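Local coordinates for protein nucleoporin nup120 (Schizosaccharomyces pombe, PDB 4GQ2) that serves as a structural component of the nuclear pore complex, the assembly through which nuclear transport passes, at residues E48-D59 with Y512-L521. Numbering follows the deposited sequence.
Sequences EKLFKKECVAYD and YLDHFGDEIL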
# COMPACT_ATOMS: atom_id res chain seq x y z
N GLU A 48 16.46 6.12 22.27
CA GLU A 48 15.94 7.45 21.97
C GLU A 48 17.06 8.43 21.55
O GLU A 48 16.89 9.22 20.61
CB GLU A 48 15.14 7.99 23.16
CG GLU A 48 14.64 9.42 23.00
CD GLU A 48 13.86 9.93 24.19
OE1 GLU A 48 13.24 9.12 24.90
OE2 GLU A 48 13.85 11.16 24.41
N LYS A 49 18.20 8.36 22.25
CA LYS A 49 19.36 9.20 21.94
C LYS A 49 20.01 8.79 20.62
O LYS A 49 20.58 9.63 19.92
CB LYS A 49 20.40 9.16 23.06
CG LYS A 49 20.05 10.00 24.28
CD LYS A 49 21.09 9.78 25.37
CE LYS A 49 20.50 9.97 26.76
NZ LYS A 49 21.08 8.99 27.71
N LEU A 50 19.94 7.51 20.31
CA LEU A 50 20.42 6.96 19.05
C LEU A 50 19.61 7.54 17.89
O LEU A 50 20.17 8.01 16.90
CB LEU A 50 20.28 5.43 19.06
CG LEU A 50 21.29 4.51 18.37
CD1 LEU A 50 20.56 3.26 17.88
CD2 LEU A 50 22.03 5.17 17.22
N PHE A 51 18.29 7.51 18.03
CA PHE A 51 17.39 8.05 17.02
C PHE A 51 17.68 9.53 16.81
O PHE A 51 17.90 9.97 15.68
CB PHE A 51 15.92 7.83 17.42
CG PHE A 51 14.95 8.24 16.35
CD1 PHE A 51 14.78 7.46 15.21
CD2 PHE A 51 14.22 9.41 16.47
CE1 PHE A 51 13.90 7.85 14.21
CE2 PHE A 51 13.33 9.80 15.47
CZ PHE A 51 13.17 9.02 14.34
N LYS A 52 17.69 10.29 17.91
CA LYS A 52 17.96 11.73 17.89
C LYS A 52 19.30 12.07 17.26
O LYS A 52 19.40 13.01 16.47
CB LYS A 52 17.87 12.33 19.29
CG LYS A 52 16.45 12.43 19.83
CD LYS A 52 16.40 13.33 21.05
CE LYS A 52 15.11 13.13 21.84
NZ LYS A 52 14.93 14.19 22.87
N LYS A 53 20.33 11.29 17.59
CA LYS A 53 21.67 11.58 17.10
C LYS A 53 21.75 11.33 15.60
O LYS A 53 22.35 12.11 14.87
CB LYS A 53 22.72 10.75 17.84
CG LYS A 53 24.15 11.18 17.56
CD LYS A 53 25.16 10.32 18.31
CE LYS A 53 26.58 10.76 17.99
NZ LYS A 53 27.58 9.86 18.62
N GLU A 54 21.10 10.26 15.15
CA GLU A 54 21.25 9.79 13.77
C GLU A 54 20.19 10.27 12.78
O GLU A 54 20.45 10.31 11.58
CB GLU A 54 21.30 8.26 13.73
CG GLU A 54 22.27 7.62 14.73
CD GLU A 54 23.71 7.57 14.25
OE1 GLU A 54 23.96 7.75 13.04
OE2 GLU A 54 24.60 7.35 15.10
N CYS A 55 18.99 10.62 13.26
CA CYS A 55 17.82 10.77 12.38
C CYS A 55 17.04 12.06 12.55
O CYS A 55 16.15 12.34 11.77
CB CYS A 55 16.86 9.61 12.58
SG CYS A 55 17.65 7.99 12.54
N VAL A 56 17.36 12.84 13.59
CA VAL A 56 16.62 14.05 13.87
C VAL A 56 17.54 15.22 13.59
O VAL A 56 18.42 15.53 14.40
CB VAL A 56 16.12 14.09 15.33
CG1 VAL A 56 15.35 15.37 15.60
CG2 VAL A 56 15.24 12.88 15.64
N ALA A 57 17.34 15.86 12.44
CA ALA A 57 18.16 16.99 12.02
C ALA A 57 17.98 18.16 12.98
O ALA A 57 16.91 18.31 13.58
CB ALA A 57 17.79 17.41 10.59
N TYR A 58 19.03 18.96 13.15
CA TYR A 58 18.94 20.18 13.97
C TYR A 58 18.96 21.45 13.12
O TYR A 58 18.80 22.56 13.64
CB TYR A 58 20.01 20.22 15.07
CG TYR A 58 21.43 20.05 14.58
CD1 TYR A 58 22.18 21.13 14.12
CD2 TYR A 58 22.03 18.79 14.60
CE1 TYR A 58 23.48 20.96 13.68
CE2 TYR A 58 23.34 18.62 14.16
CZ TYR A 58 24.06 19.70 13.70
OH TYR A 58 25.34 19.51 13.26
N ASP A 59 19.16 21.27 11.81
CA ASP A 59 18.99 22.35 10.84
C ASP A 59 18.69 21.75 9.47
O ASP A 59 19.07 20.62 9.19
CB ASP A 59 20.22 23.25 10.78
CG ASP A 59 19.92 24.60 10.17
OD1 ASP A 59 18.73 24.95 10.02
OD2 ASP A 59 20.88 25.33 9.83
N TYR A 512 6.34 7.60 19.06
CA TYR A 512 7.05 8.41 20.06
C TYR A 512 8.40 8.89 19.53
O TYR A 512 8.75 10.06 19.66
CB TYR A 512 7.22 7.66 21.39
CG TYR A 512 8.13 8.35 22.37
CD1 TYR A 512 7.69 9.44 23.14
CD2 TYR A 512 9.45 7.93 22.53
CE1 TYR A 512 8.54 10.08 24.04
CE2 TYR A 512 10.30 8.56 23.42
CZ TYR A 512 9.85 9.63 24.17
OH TYR A 512 10.73 10.23 25.04
N LEU A 513 9.15 7.97 18.94
CA LEU A 513 10.44 8.32 18.35
C LEU A 513 10.27 9.24 17.16
O LEU A 513 10.99 10.24 17.03
CB LEU A 513 11.18 7.05 17.92
CG LEU A 513 11.62 6.09 19.02
CD1 LEU A 513 12.28 4.90 18.36
CD2 LEU A 513 12.56 6.75 20.00
N ASP A 514 9.30 8.92 16.30
CA ASP A 514 9.17 9.63 15.03
C ASP A 514 8.70 11.04 15.22
O ASP A 514 8.99 11.90 14.39
CB ASP A 514 8.22 8.92 14.07
CG ASP A 514 8.29 9.51 12.67
OD1 ASP A 514 9.33 9.34 12.00
OD2 ASP A 514 7.32 10.15 12.25
N HIS A 515 7.98 11.28 16.31
CA HIS A 515 7.45 12.59 16.62
C HIS A 515 8.52 13.61 16.90
O HIS A 515 8.31 14.81 16.69
CB HIS A 515 6.45 12.50 17.78
CG HIS A 515 5.67 13.77 18.01
ND1 HIS A 515 5.16 14.50 16.99
CD2 HIS A 515 5.33 14.43 19.18
CE1 HIS A 515 4.52 15.57 17.49
NE2 HIS A 515 4.62 15.53 18.84
N PHE A 516 9.69 13.16 17.35
CA PHE A 516 10.85 14.05 17.46
C PHE A 516 11.24 14.63 16.10
O PHE A 516 11.73 15.76 16.02
CB PHE A 516 12.04 13.33 18.11
CG PHE A 516 11.85 13.03 19.57
CD1 PHE A 516 11.82 14.07 20.51
CD2 PHE A 516 11.68 11.72 20.02
CE1 PHE A 516 11.62 13.80 21.86
CE2 PHE A 516 11.49 11.45 21.37
CZ PHE A 516 11.46 12.49 22.29
N GLY A 517 11.01 13.87 15.03
CA GLY A 517 11.27 14.33 13.67
C GLY A 517 10.28 15.38 13.16
O GLY A 517 10.46 15.92 12.05
N ASP A 518 9.25 15.66 13.94
CA ASP A 518 8.22 16.64 13.56
C ASP A 518 8.57 18.09 13.91
O ASP A 518 7.83 19.01 13.55
CB ASP A 518 6.86 16.26 14.15
CG ASP A 518 6.34 14.95 13.60
OD1 ASP A 518 6.56 14.68 12.40
OD2 ASP A 518 5.73 14.18 14.36
N GLU A 519 9.69 18.29 14.60
CA GLU A 519 10.16 19.64 14.91
C GLU A 519 10.39 20.45 13.64
O GLU A 519 11.10 20.01 12.73
CB GLU A 519 11.44 19.57 15.74
CG GLU A 519 11.97 20.92 16.19
CD GLU A 519 13.05 20.81 17.26
OE1 GLU A 519 13.50 19.68 17.56
OE2 GLU A 519 13.45 21.86 17.81
N ILE A 520 9.78 21.63 13.57
CA ILE A 520 9.97 22.54 12.44
C ILE A 520 11.38 23.13 12.51
O ILE A 520 11.94 23.25 13.60
CB ILE A 520 8.87 23.65 12.43
CG1 ILE A 520 8.98 24.55 11.20
CG2 ILE A 520 8.90 24.48 13.71
CD1 ILE A 520 8.58 23.91 9.90
N LEU A 521 11.96 23.45 11.36
CA LEU A 521 13.33 23.98 11.31
C LEU A 521 13.45 25.18 10.39
O LEU A 521 14.10 26.17 10.73
CB LEU A 521 14.34 22.91 10.90
CG LEU A 521 14.44 21.63 11.73
CD1 LEU A 521 15.37 20.63 11.06
CD2 LEU A 521 14.89 21.91 13.16
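Residues Glu48-Asp59 and Tyr512-Leu521 run alongside each other in the same sense, each leaving the end of a helix through a short linker toward a β-strand, and their backbones draw nearest where Val56 CA lies 5.4 Å from Gly517 CA. Gly517 has no CB to crowd the Asp514 carbonyl, to which its own N bonds. Toward the start of both segments the contact is polar and aromatic. Glu48 turns its extended chain away from its own amide nitrogen (chi1 175°) and reaches across to Tyr512, whose OH donates to Glu48 OE1 at 2.7 Å, arriving from above the carboxylate plane. One helical turn on, Lys52 lays its CE over the centre of the Phe516 ring, 3.6 Å from the centroid, while NZ makes an off-centre cation-pi contact. The same NZ forms a salt bridge with Glu48 OE2 (3.6 Å), so the lysine's long aliphatic chain and its charge are both used. Phe516 in turn directs its edge to the face of the Tyr512 ring. Deeper in, Leu513 CB sits over one face of the Phe51 ring, 4.2 Å from its centroid, and Cys55 CB lies over the rim of the opposite face; helix 434-443 adds Ser436 against Phe51 and Val439 against Leu513. Val56 CG2 packs against Phe516 CB at 4.1 Å, and farther along Leu521 rests CD1 on the Ala57 methyl and carbonyl, CD1 to CB 4.1 Å, with CD2 beside the Tyr58 carbonyl. The contact thus joins two helix-to-strand connections of the β-propeller domain, which lead into strands of neighbouring sheets, 59-64 and 520-525.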